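Local coordinates for ORF10 (Moritella marina, PDB 6RIW), which probably extends acyl chains by decarboxylative ketosynthase condensation, this chain being the ketosynthase-chain length factor part of a polyunsaturated fatty acid synthase, at residues A[56-60]-A[236-242]; A[89-94]-A[174-179]; A[115-121]-A[217-223]; A[297-301]-A[634-638]; A[827-831]-A[844-848]. The contacts are given in a common frame with arbitrary orientation. Residues are numbered along the deposited sequence.

Interaction 1: residues A[56-60]-A[236-242]; sequences DKFYC and SIFQAYP
In the N-terminal ketosynthase half, residues 56-60, an irregular loop before strand 62-64, run past the end of helix 228-237 and the turn after it, Phe58 beside Ser236 (CA-CA 5.3 Å) and Cys60 beside Tyr241 (6.5 Å). Asp56 (phi 60°) forms salt bridges with Arg594 and Lys625. Phe58 CB lies 3.0 Å from Ser236 OG. Tyr59 (chi1 p) gives its N to Ser236 OG, which also hydrogen-bonds Asn232 O, in a weak 3.4 Å bond, and its OH to Tyr241 O at 2.7 Å; its ring face receives the edge of Tyr241 (centroids 5.8 Å, planes at 89°). Cys60 (chi1 t) sets CB 3.7 Å and SG 4.1 Å from the Tyr241 ring centroid. After the helix, Gln239 (phi/psi 54/39) is the first residue to leave helical angles, in a Schellman motif, its N bonded to Ser236 O at 3.0 Å. Loop and turn thus meet through a short phenol-to-carbonyl hydrogen bond, a weak N-H to hydroxyl bond, a T-shaped pair, and CH-pi and sulfur-aromatic contacts.

Interaction 2: residues A[89-94]-A[174-179]; sequences LNQWGL and YPAALI
Leu89 (chi1 t, chi2 t) lays CD2 against Pro175 CG at 3.4 Å, the closest atom pair between the two segments. Residues 89-94 belong to helix 88-104 and residues 174-179 to the start of helix 174-183, both in the ketosynthase half; the short axes pass 9.8 Å apart with their directions at 41° (signed crossing -41°), and the register sets Asn90 by Pro175 (CA-CA 5.6 Å) and Leu94 by Ile179 (5.9 Å). Asn90 (m) swings OD1 to 4.0 Å from Pro175 CG and 3.7 Å from Leu178 CD2. One turn on, Gly93 meets Ile179 (m, t): Gly93 O is 3.9 Å from Ile179 CD1, and a CB at this position would sit only about 3.3 Å from that methyl, so glycine suits the close approach. Leu94 (m, t) reaches both Leu178 and Ile179, CD1 3.9 Å from Leu178 CD2 and CD2 4.1 Å from Ile179 CG1; Leu178 itself is t, p and also touches Tyr82 and Leu83. A water between the backbones donates to Pro175 O at 2.9 Å and, weakly, to Asn90 O at 3.4 Å. Pro175 also rests on Leu119 of the sheet beneath, so the pair is helix-helix packing over the thiolase-fold sheet. Direct polar bonds between the segments are absent: aliphatic contact holds the helices, and the water fills the polar gap between their carbonyls.

Interaction 3: residues A[115-121]-A[217-223]; sequences CGVILGN and MMLAGAV
Strands 115-120 and 217-223 run parallel (axes 4.3 Å apart, 23° between directions), pairing Cys115 with Met217, Val117 with Leu219 and so on to Gly120 with Ala222. Six backbone hydrogen bonds make the regular parallel ladder: Gly116 N to Met217 O 3.2 Å, Leu219 N to Gly116 O 2.8 Å, Ile118 N to Leu219 O 3.0 Å, Gly221 N to Ile118 O 3.2 Å, Gly120 N to Gly221 O 2.8 Å and Val223 N to Gly120 O 2.9 Å. Thus Gly116, Ile118 and Gly120 spend both N and O on this neighbour, while Cys115, Val117 and Leu119 bond the other way, to residues 187-192. Asn121 (chi1 t) gives ND2 to Ala172 O, and Val223 O accepts from Thr371 OG1. Met218 (m, m, m) folds SD to 3.5 Å from Gly116 CA, where any CB would clash, and CE to 3.8 Å from Ile118 CG1. On the opposite face Val117 CG2 meets Leu219 CB at 3.8 Å, and Leu119 CD2 meets Val223 CG1 at 4.1 Å. This is the buried centre of a thiolase-fold sheet: strand 189-193 flanks 115-120, antiparallel 259-270 flanks 217-224, helix 198-211 packs on the Ile118, Met218 and Ala220 face, and helix 88-104 on that of Leu219.

Interaction 4: residues A[297-301]-A[634-638]; sequences EFVLS and LNQYT
A short helix, 634-638, of the chain length factor half faces a type I beta turn, Phe298 to Ser301, of the ketosynthase half; Ser301 N bonds Phe298 O at 3.1 Å, and the nearest CA pair is Val299 and Thr638, 7.7 Å apart. Leu634 (t, p) extends CD2 to 4.2 Å from CZ of Phe298, whose chi1 t rotamer carries the ring to the helix. Asn635 (m) holds OD1 3.6 Å from Phe298 CE1, near the plane of the ring, while its ND2 bonds Asp548. Thr638 (p) closes the helix side of the contact, with CG2 4.1 Å from Phe298 CZ and 4.0 Å from Leu300 CD1, and CB 3.9 Å from Val299 CG2. Its OG1 is satisfied within its own half, donating to Asn635 O at 2.7 Å and bonding Arg648, while CG2 packs on Phe298 and Leu300. The two halves therefore touch here through Phe298, Val299 and Leu300 in van der Waals contact, a modest interdomain surface of 201 Å² without direct polar bonds.

Interaction 5: residues A[827-831]-A[844-848]; sequences ISSVK and ASIIK
Residues 827-828 finish strand 826-828 in extended conformation; Ser829 (phi/psi -149/136) leaves it, and Val830 and Lys831 turn into helical angles. Residues 844-848 are a regular part of helix 841-854, with Val830 nearest Ser845 (CA-CA 5.9 Å). Ser829 (chi1 t) caps the turn, its OG accepting from Lys831 N at 3.0 Å. Val830 (p) makes the apolar contact, CG1 3.8 Å from Ala844 CB and CB 3.7 Å from Lys848 CD. Lys848, fully extended, donates NZ to Ser828 OG at 2.7 Å and pairs with Glu801 in a salt bridge. One water joins Ser829 OG (2.6 Å) to Ser845 OG (3.2 Å); another joins Lys831 NZ (3.0 Å) to Ser845 OG (3.2 Å). Val830 and Lys831 begin a VKxNxGH sequence, a ketosynthase signature kept in this chain length factor half. Strand 797-801 lies alongside strand 826-828, supplying Glu801, while helices 484-492 and 668-682 pack on helix 841-854.

How the interactions relate
From the N terminus, interaction 1 closes a loop of 175 residues in the ketosynthase half, joining residues 56-60 to 236-242, and interactions 2 and 3 lie nested inside it. These two cross, their segments alternating along the chain, and they touch: the helix pair 88-104 and 174-183 sits on strands 115-120 and 217-224. Interaction 4 then spans the boundary between the ketosynthase and chain length factor halves, and packs on interaction 1, where Phe238 touches Leu300, Leu634 and Thr638. Interaction 5, a short local closure in the chain length factor half, lies across the chain's centre from interaction 1, about 45 Å away between centres.

Interaction 1: residues A[56-60]-A[236-242]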
# COMPACT_ATOMS: atom_id res chain seq x y z
N ASP A 56 -14.73 -19.02 -7.89
CA ASP A 56 -15.52 -17.88 -7.41
C ASP A 56 -16.21 -18.20 -6.08
O ASP A 56 -17.26 -17.63 -5.77
CB ASP A 56 -16.55 -17.40 -8.43
CG ASP A 56 -15.94 -17.08 -9.81
OD1 ASP A 56 -14.83 -16.51 -9.89
OD2 ASP A 56 -16.59 -17.40 -10.82
N LYS A 57 -15.61 -19.07 -5.26
CA LYS A 57 -16.14 -19.45 -3.96
C LYS A 57 -15.02 -19.40 -2.92
O LYS A 57 -13.86 -19.66 -3.22
CB LYS A 57 -16.74 -20.87 -3.97
CG LYS A 57 -17.79 -21.10 -5.02
CD LYS A 57 -19.10 -20.45 -4.62
CE LYS A 57 -20.21 -20.88 -5.58
NZ LYS A 57 -21.42 -20.04 -5.43
N PHE A 58 -15.37 -19.07 -1.68
CA PHE A 58 -14.44 -19.32 -0.59
C PHE A 58 -14.90 -20.53 0.21
O PHE A 58 -16.07 -20.91 0.16
CB PHE A 58 -14.22 -18.09 0.32
CG PHE A 58 -15.43 -17.23 0.54
CD1 PHE A 58 -16.54 -17.71 1.19
CD2 PHE A 58 -15.40 -15.89 0.18
CE1 PHE A 58 -17.64 -16.89 1.43
CE2 PHE A 58 -16.48 -15.06 0.42
CZ PHE A 58 -17.61 -15.56 1.05
N TYR A 59 -13.97 -21.21 0.89
CA TYR A 59 -14.34 -22.41 1.63
C TYR A 59 -14.20 -22.23 3.13
O TYR A 59 -14.26 -23.20 3.87
CB TYR A 59 -13.52 -23.63 1.15
CG TYR A 59 -12.02 -23.60 1.43
CD1 TYR A 59 -11.49 -24.23 2.55
CD2 TYR A 59 -11.14 -23.00 0.54
CE1 TYR A 59 -10.12 -24.24 2.78
CE2 TYR A 59 -9.78 -23.00 0.76
CZ TYR A 59 -9.27 -23.61 1.88
OH TYR A 59 -7.92 -23.60 2.09
N CYS A 60 -14.03 -20.99 3.59
CA CYS A 60 -13.97 -20.69 5.01
C CYS A 60 -14.51 -19.28 5.22
O CYS A 60 -14.17 -18.37 4.46
CB CYS A 60 -12.52 -20.81 5.52
SG CYS A 60 -12.25 -20.36 7.27
N SER A 236 -8.65 -18.29 -0.11
CA SER A 236 -9.18 -19.53 -0.66
C SER A 236 -8.37 -20.00 -1.86
O SER A 236 -8.06 -21.20 -1.96
CB SER A 236 -10.66 -19.37 -1.02
OG SER A 236 -11.39 -19.09 0.16
N ILE A 237 -7.99 -19.10 -2.78
CA ILE A 237 -7.21 -19.57 -3.94
C ILE A 237 -5.79 -19.95 -3.52
O ILE A 237 -5.18 -20.84 -4.12
CB ILE A 237 -7.21 -18.54 -5.09
CG1 ILE A 237 -6.62 -19.15 -6.37
CG2 ILE A 237 -6.45 -17.32 -4.75
CD1 ILE A 237 -7.55 -20.19 -7.03
N PHE A 238 -5.26 -19.30 -2.49
CA PHE A 238 -3.98 -19.71 -1.91
C PHE A 238 -4.08 -21.03 -1.13
O PHE A 238 -3.04 -21.55 -0.72
CB PHE A 238 -3.45 -18.63 -0.97
CG PHE A 238 -3.11 -17.32 -1.66
CD1 PHE A 238 -2.92 -17.26 -3.03
CD2 PHE A 238 -2.97 -16.16 -0.92
CE1 PHE A 238 -2.59 -16.06 -3.66
CE2 PHE A 238 -2.64 -14.95 -1.53
CZ PHE A 238 -2.46 -14.91 -2.91
N GLN A 239 -5.30 -21.54 -0.90
CA GLN A 239 -5.53 -22.71 -0.05
C GLN A 239 -4.92 -22.52 1.35
O GLN A 239 -4.35 -23.44 1.94
CB GLN A 239 -4.99 -23.99 -0.70
CG GLN A 239 -5.67 -24.39 -1.99
CD GLN A 239 -5.02 -25.63 -2.60
OE1 GLN A 239 -4.66 -26.57 -1.88
NE2 GLN A 239 -4.82 -25.61 -3.91
N ALA A 240 -5.04 -21.31 1.88
CA ALA A 240 -4.44 -20.96 3.16
C ALA A 240 -5.35 -21.26 4.35
O ALA A 240 -4.85 -21.33 5.48
CB ALA A 240 -4.05 -19.48 3.18
N TYR A 241 -6.65 -21.43 4.13
CA TYR A 241 -7.58 -21.81 5.19
C TYR A 241 -7.46 -23.30 5.52
O TYR A 241 -7.23 -24.13 4.64
CB TYR A 241 -9.01 -21.50 4.75
CG TYR A 241 -9.36 -20.03 4.65
CD1 TYR A 241 -9.26 -19.19 5.75
CD2 TYR A 241 -9.83 -19.48 3.45
CE1 TYR A 241 -9.59 -17.84 5.66
CE2 TYR A 241 -10.17 -18.14 3.35
CZ TYR A 241 -10.05 -17.33 4.45
OH TYR A 241 -10.38 -16.00 4.38
N PRO A 242 -7.65 -23.68 6.79
CA PRO A 242 -7.41 -25.08 7.19
C PRO A 242 -8.52 -26.01 6.71
O PRO A 242 -9.71 -25.76 6.94
CB PRO A 242 -7.35 -25.02 8.72
CG PRO A 242 -8.15 -23.81 9.09
CD PRO A 242 -7.94 -22.82 7.95

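Interaction 2: residues A[89-94]-A[174-179]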
# COMPACT_ATOMS: atom_id res chain seq x y z
N LEU A 89 -11.78 1.79 6.81
CA LEU A 89 -10.33 1.98 6.74
C LEU A 89 -9.92 3.31 7.37
O LEU A 89 -9.04 3.36 8.23
CB LEU A 89 -9.86 1.93 5.29
CG LEU A 89 -8.37 1.59 5.11
CD1 LEU A 89 -8.14 1.07 3.70
CD2 LEU A 89 -7.53 2.80 5.37
N ASN A 90 -10.56 4.39 6.93
CA ASN A 90 -10.21 5.71 7.44
C ASN A 90 -10.67 5.88 8.88
O ASN A 90 -9.93 6.43 9.72
CB ASN A 90 -10.83 6.79 6.57
CG ASN A 90 -10.51 6.62 5.09
OD1 ASN A 90 -9.60 7.24 4.57
ND2 ASN A 90 -11.25 5.76 4.42
N GLN A 91 -11.89 5.44 9.18
CA GLN A 91 -12.45 5.70 10.50
C GLN A 91 -11.71 4.92 11.58
O GLN A 91 -11.47 5.45 12.68
CB GLN A 91 -13.93 5.33 10.52
CG GLN A 91 -14.74 6.24 9.57
CD GLN A 91 -16.22 6.03 9.69
OE1 GLN A 91 -16.68 5.01 10.19
NE2 GLN A 91 -17.00 7.01 9.22
N TRP A 92 -11.34 3.67 11.30
CA TRP A 92 -10.60 2.91 12.29
C TRP A 92 -9.23 3.53 12.55
O TRP A 92 -8.77 3.56 13.70
CB TRP A 92 -10.44 1.46 11.84
CG TRP A 92 -11.72 0.69 11.75
CD1 TRP A 92 -12.97 1.09 12.17
CD2 TRP A 92 -11.88 -0.61 11.18
NE1 TRP A 92 -13.89 0.11 11.89
CE2 TRP A 92 -13.24 -0.95 11.30
CE3 TRP A 92 -11.00 -1.52 10.59
CZ2 TRP A 92 -13.76 -2.16 10.81
CZ3 TRP A 92 -11.50 -2.73 10.12
CH2 TRP A 92 -12.87 -3.04 10.25
N GLY A 93 -8.56 4.01 11.50
CA GLY A 93 -7.27 4.67 11.69
C GLY A 93 -7.38 5.97 12.47
O GLY A 93 -6.54 6.27 13.32
N LEU A 94 -8.42 6.76 12.19
CA LEU A 94 -8.66 7.97 12.98
C LEU A 94 -8.96 7.64 14.44
O LEU A 94 -8.46 8.31 15.36
CB LEU A 94 -9.83 8.74 12.36
CG LEU A 94 -9.48 9.39 11.03
CD1 LEU A 94 -10.74 9.84 10.32
CD2 LEU A 94 -8.51 10.55 11.25
N TYR A 174 -3.69 7.98 1.04
CA TYR A 174 -4.47 9.05 1.67
C TYR A 174 -4.83 8.80 3.14
O TYR A 174 -4.89 9.78 3.90
CB TYR A 174 -5.75 9.30 0.85
CG TYR A 174 -6.56 10.48 1.35
CD1 TYR A 174 -6.02 11.76 1.37
CD2 TYR A 174 -7.87 10.30 1.81
CE1 TYR A 174 -6.77 12.86 1.83
CE2 TYR A 174 -8.62 11.38 2.29
CZ TYR A 174 -8.06 12.65 2.29
OH TYR A 174 -8.82 13.72 2.75
N PRO A 175 -5.10 7.58 3.60
CA PRO A 175 -5.42 7.42 5.04
C PRO A 175 -4.35 7.98 5.97
O PRO A 175 -4.69 8.51 7.03
CB PRO A 175 -5.58 5.90 5.19
CG PRO A 175 -6.14 5.48 3.82
CD PRO A 175 -5.35 6.33 2.85
N ALA A 176 -3.07 7.87 5.60
CA ALA A 176 -2.03 8.45 6.44
C ALA A 176 -2.07 9.98 6.40
O ALA A 176 -1.88 10.64 7.42
CB ALA A 176 -0.66 7.95 6.01
N ALA A 177 -2.30 10.57 5.22
CA ALA A 177 -2.42 12.02 5.13
C ALA A 177 -3.67 12.51 5.84
O ALA A 177 -3.68 13.61 6.39
CB ALA A 177 -2.42 12.46 3.66
N LEU A 178 -4.74 11.72 5.81
CA LEU A 178 -5.96 12.13 6.49
C LEU A 178 -5.77 12.14 8.00
O LEU A 178 -6.24 13.06 8.69
CB LEU A 178 -7.10 11.18 6.12
CG LEU A 178 -8.40 11.41 6.88
CD1 LEU A 178 -9.09 12.59 6.28
CD2 LEU A 178 -9.29 10.20 6.76
N ILE A 179 -5.09 11.12 8.52
CA ILE A 179 -4.72 11.11 9.93
C ILE A 179 -3.91 12.36 10.28
O ILE A 179 -4.17 13.02 11.29
CB ILE A 179 -3.95 9.82 10.27
CG1 ILE A 179 -4.96 8.67 10.39
CG2 ILE A 179 -3.10 9.99 11.54
CD1 ILE A 179 -4.33 7.30 10.28
O HOH W 1 -7.32 7.47 7.86

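Interaction 3: residues A[115-121]-A[217-223]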
# COMPACT_ATOMS: atom_id res chain seq x y z
N CYS A 115 5.33 16.14 14.92
CA CYS A 115 4.94 14.73 14.97
C CYS A 115 4.58 14.25 13.57
O CYS A 115 3.84 14.94 12.85
CB CYS A 115 3.75 14.53 15.91
SG CYS A 115 3.26 12.81 16.21
N GLY A 116 5.11 13.09 13.18
CA GLY A 116 4.77 12.47 11.92
C GLY A 116 3.96 11.20 12.16
O GLY A 116 3.65 10.83 13.29
N VAL A 117 3.61 10.53 11.06
CA VAL A 117 2.86 9.26 11.17
C VAL A 117 3.26 8.34 10.01
O VAL A 117 3.33 8.78 8.86
CB VAL A 117 1.34 9.48 11.22
CG1 VAL A 117 0.84 10.38 10.07
CG2 VAL A 117 0.60 8.12 11.24
N ILE A 118 3.53 7.07 10.33
CA ILE A 118 3.77 6.03 9.32
C ILE A 118 2.74 4.93 9.54
O ILE A 118 2.63 4.38 10.64
CB ILE A 118 5.21 5.48 9.38
CG1 ILE A 118 6.21 6.61 9.10
CG2 ILE A 118 5.39 4.37 8.35
CD1 ILE A 118 7.68 6.20 9.32
N LEU A 119 1.99 4.59 8.48
CA LEU A 119 0.81 3.73 8.61
C LEU A 119 0.97 2.51 7.71
O LEU A 119 1.05 2.66 6.49
CB LEU A 119 -0.46 4.50 8.22
CG LEU A 119 -1.78 3.72 8.24
CD1 LEU A 119 -2.19 3.49 9.68
CD2 LEU A 119 -2.86 4.50 7.46
N GLY A 120 0.98 1.31 8.29
CA GLY A 120 0.88 0.11 7.46
C GLY A 120 -0.54 -0.05 6.93
O GLY A 120 -1.52 0.19 7.64
N ASN A 121 -0.66 -0.46 5.66
CA ASN A 121 -1.98 -0.47 5.02
C ASN A 121 -1.97 -1.38 3.80
O ASN A 121 -0.96 -1.49 3.10
CB ASN A 121 -2.38 0.96 4.63
CG ASN A 121 -3.82 1.07 4.16
OD1 ASN A 121 -4.66 0.23 4.47
ND2 ASN A 121 -4.11 2.11 3.37
N MET A 217 8.29 13.48 17.65
CA MET A 217 7.32 12.48 18.06
C MET A 217 6.87 11.78 16.79
O MET A 217 6.87 12.39 15.71
CB MET A 217 6.13 13.14 18.79
CG MET A 217 5.13 12.18 19.43
SD MET A 217 3.84 13.07 20.35
CE MET A 217 4.33 14.78 20.11
N MET A 218 6.54 10.49 16.90
CA MET A 218 6.00 9.77 15.76
C MET A 218 4.81 8.92 16.17
O MET A 218 4.84 8.26 17.22
CB MET A 218 7.06 8.86 15.10
CG MET A 218 8.13 9.58 14.30
SD MET A 218 7.51 10.48 12.87
CE MET A 218 6.95 9.11 11.81
N LEU A 219 3.78 8.91 15.33
CA LEU A 219 2.74 7.88 15.37
C LEU A 219 3.15 6.74 14.44
O LEU A 219 3.60 6.97 13.31
CB LEU A 219 1.39 8.45 14.93
CG LEU A 219 0.63 9.37 15.88
CD1 LEU A 219 -0.61 9.91 15.18
CD2 LEU A 219 0.22 8.64 17.12
N ALA A 220 3.03 5.51 14.93
CA ALA A 220 3.30 4.36 14.08
C ALA A 220 2.22 3.32 14.33
O ALA A 220 1.90 2.99 15.47
CB ALA A 220 4.69 3.75 14.35
N GLY A 221 1.67 2.79 13.25
CA GLY A 221 0.56 1.88 13.40
C GLY A 221 0.22 1.27 12.07
O GLY A 221 1.00 1.34 11.12
N ALA A 222 -0.96 0.65 12.02
CA ALA A 222 -1.41 -0.03 10.81
C ALA A 222 -2.91 -0.24 10.86
O ALA A 222 -3.53 -0.19 11.93
CB ALA A 222 -0.70 -1.37 10.61
N VAL A 223 -3.48 -0.50 9.69
CA VAL A 223 -4.91 -0.75 9.53
C VAL A 223 -5.05 -1.82 8.47
O VAL A 223 -4.26 -1.89 7.52
CB VAL A 223 -5.68 0.55 9.17
CG1 VAL A 223 -5.16 1.13 7.85
CG2 VAL A 223 -7.19 0.28 9.07

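Interaction 4: residues A[297-301]-A[634-638]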
# COMPACT_ATOMS: atom_id res chain seq x y z
N GLU A 297 12.69 -18.91 -2.55
CA GLU A 297 11.36 -19.42 -2.27
C GLU A 297 10.32 -18.66 -3.09
O GLU A 297 10.53 -17.51 -3.48
CB GLU A 297 11.00 -19.30 -0.77
CG GLU A 297 11.83 -20.18 0.15
CD GLU A 297 11.61 -21.66 -0.08
OE1 GLU A 297 12.58 -22.44 0.06
OE2 GLU A 297 10.46 -22.04 -0.40
N PHE A 298 9.22 -19.36 -3.37
CA PHE A 298 8.01 -18.77 -3.92
C PHE A 298 7.60 -17.54 -3.10
O PHE A 298 7.93 -17.43 -1.92
CB PHE A 298 6.93 -19.85 -3.91
CG PHE A 298 5.56 -19.40 -4.35
CD1 PHE A 298 5.33 -18.99 -5.65
CD2 PHE A 298 4.50 -19.44 -3.45
CE1 PHE A 298 4.06 -18.59 -6.05
CE2 PHE A 298 3.23 -19.05 -3.84
CZ PHE A 298 3.01 -18.63 -5.14
N VAL A 299 6.87 -16.61 -3.73
CA VAL A 299 6.59 -15.34 -3.05
C VAL A 299 5.75 -15.51 -1.78
O VAL A 299 5.71 -14.59 -0.95
CB VAL A 299 5.90 -14.34 -4.01
CG1 VAL A 299 6.83 -13.97 -5.17
CG2 VAL A 299 4.55 -14.88 -4.50
N LEU A 300 5.06 -16.63 -1.61
CA LEU A 300 4.24 -16.81 -0.41
C LEU A 300 4.91 -17.67 0.66
O LEU A 300 4.34 -17.83 1.75
CB LEU A 300 2.88 -17.41 -0.79
CG LEU A 300 1.95 -16.51 -1.62
CD1 LEU A 300 0.58 -17.18 -1.83
CD2 LEU A 300 1.79 -15.14 -0.97
N SER A 301 6.11 -18.19 0.41
CA SER A 301 6.73 -19.15 1.33
C SER A 301 7.91 -18.54 2.07
O SER A 301 8.77 -17.91 1.43
CB SER A 301 7.19 -20.40 0.56
OG SER A 301 6.18 -20.84 -0.33
N LEU A 634 -3.67 -18.71 -8.85
CA LEU A 634 -2.71 -18.53 -7.76
C LEU A 634 -1.72 -17.39 -8.04
O LEU A 634 -1.60 -16.44 -7.26
CB LEU A 634 -1.94 -19.84 -7.52
CG LEU A 634 -0.88 -19.82 -6.41
CD1 LEU A 634 -1.52 -19.56 -5.08
CD2 LEU A 634 -0.11 -21.14 -6.36
N ASN A 635 -0.96 -17.51 -9.13
CA ASN A 635 0.05 -16.49 -9.38
C ASN A 635 -0.58 -15.14 -9.67
O ASN A 635 -0.09 -14.11 -9.18
CB ASN A 635 0.95 -16.93 -10.54
CG ASN A 635 1.86 -18.07 -10.13
OD1 ASN A 635 2.75 -17.90 -9.30
ND2 ASN A 635 1.60 -19.26 -10.68
N GLN A 636 -1.66 -15.12 -10.44
CA GLN A 636 -2.32 -13.85 -10.71
C GLN A 636 -2.72 -13.16 -9.41
O GLN A 636 -2.54 -11.95 -9.26
CB GLN A 636 -3.54 -14.05 -11.62
CG GLN A 636 -4.13 -12.73 -12.11
CD GLN A 636 -5.58 -12.84 -12.60
OE1 GLN A 636 -6.28 -13.82 -12.31
NE2 GLN A 636 -6.03 -11.82 -13.32
N TYR A 637 -3.26 -13.91 -8.44
CA TYR A 637 -3.67 -13.24 -7.21
C TYR A 637 -2.48 -12.72 -6.40
O TYR A 637 -2.61 -11.69 -5.73
CB TYR A 637 -4.53 -14.16 -6.36
CG TYR A 637 -5.76 -13.50 -5.74
CD1 TYR A 637 -5.68 -12.69 -4.63
CD2 TYR A 637 -7.03 -13.75 -6.27
CE1 TYR A 637 -6.84 -12.10 -4.06
CE2 TYR A 637 -8.17 -13.20 -5.72
CZ TYR A 637 -8.08 -12.37 -4.63
OH TYR A 637 -9.26 -11.84 -4.13
N THR A 638 -1.32 -13.40 -6.44
CA THR A 638 -0.15 -12.83 -5.75
C THR A 638 0.22 -11.47 -6.33
O THR A 638 0.76 -10.62 -5.61
CB THR A 638 1.09 -13.75 -5.82
OG1 THR A 638 1.60 -13.80 -7.16
CG2 THR A 638 0.76 -15.16 -5.33

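Interaction 5: residues A[827-831]-A[844-848]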
# COMPACT_ATOMS: atom_id res chain seq x y z
N ILE A 827 9.73 27.99 -16.33
CA ILE A 827 8.88 26.99 -15.69
C ILE A 827 8.37 26.04 -16.76
O ILE A 827 7.89 26.48 -17.82
CB ILE A 827 7.71 27.65 -14.93
CG1 ILE A 827 8.22 28.52 -13.79
CG2 ILE A 827 6.71 26.59 -14.41
CD1 ILE A 827 7.12 29.41 -13.18
N SER A 828 8.48 24.73 -16.52
CA SER A 828 7.92 23.76 -17.45
C SER A 828 7.47 22.54 -16.66
O SER A 828 7.67 22.46 -15.44
CB SER A 828 8.94 23.38 -18.54
OG SER A 828 9.97 22.55 -18.00
N SER A 829 6.84 21.58 -17.34
CA SER A 829 6.44 20.33 -16.68
C SER A 829 6.48 19.18 -17.66
O SER A 829 5.99 19.29 -18.79
CB SER A 829 5.03 20.42 -16.07
OG SER A 829 4.59 19.14 -15.61
N VAL A 830 7.03 18.05 -17.19
CA VAL A 830 7.06 16.82 -17.94
C VAL A 830 5.66 16.33 -18.27
O VAL A 830 5.49 15.51 -19.18
CB VAL A 830 7.84 15.76 -17.11
CG1 VAL A 830 7.03 15.32 -15.90
CG2 VAL A 830 8.27 14.59 -17.99
N LYS A 831 4.64 16.81 -17.56
CA LYS A 831 3.28 16.35 -17.88
C LYS A 831 2.81 16.83 -19.25
O LYS A 831 1.91 16.23 -19.86
CB LYS A 831 2.30 16.80 -16.79
CG LYS A 831 2.62 16.16 -15.44
CD LYS A 831 1.55 16.51 -14.39
CE LYS A 831 1.90 15.95 -12.98
NZ LYS A 831 3.22 16.54 -12.52
N ALA A 844 8.50 10.76 -13.00
CA ALA A 844 8.61 11.43 -14.29
C ALA A 844 9.37 12.75 -14.17
O ALA A 844 10.23 13.06 -15.00
CB ALA A 844 7.22 11.68 -14.90
N SER A 845 9.04 13.56 -13.16
CA SER A 845 9.71 14.86 -12.99
C SER A 845 11.19 14.69 -12.66
O SER A 845 12.03 15.45 -13.16
CB SER A 845 9.04 15.66 -11.88
OG SER A 845 7.68 15.89 -12.16
N ILE A 846 11.50 13.76 -11.75
CA ILE A 846 12.90 13.56 -11.37
C ILE A 846 13.71 13.09 -12.57
O ILE A 846 14.83 13.57 -12.82
CB ILE A 846 13.00 12.57 -10.20
CG1 ILE A 846 12.58 13.26 -8.89
CG2 ILE A 846 14.44 11.99 -10.08
CD1 ILE A 846 12.47 12.31 -7.67
N ILE A 847 13.16 12.16 -13.35
CA ILE A 847 13.94 11.60 -14.45
C ILE A 847 14.13 12.62 -15.58
O ILE A 847 15.23 12.74 -16.13
CB ILE A 847 13.30 10.30 -14.96
CG1 ILE A 847 13.50 9.22 -13.88
CG2 ILE A 847 13.92 9.86 -16.33
CD1 ILE A 847 12.98 7.85 -14.28
N LYS A 848 13.07 13.37 -15.93
CA LYS A 848 13.26 14.48 -16.87
C LYS A 848 14.38 15.40 -16.41
O LYS A 848 15.27 15.78 -17.19
CB LYS A 848 11.97 15.30 -17.02
CG LYS A 848 12.21 16.63 -17.78
CD LYS A 848 10.97 17.53 -17.84
CE LYS A 848 11.31 18.96 -18.28
NZ LYS A 848 10.11 19.85 -18.24
O HOH W 2 5.88 18.09 -13.57
O HOH W 3 8.96 19.06 -20.55
O HOH W 4 5.16 14.41 -13.40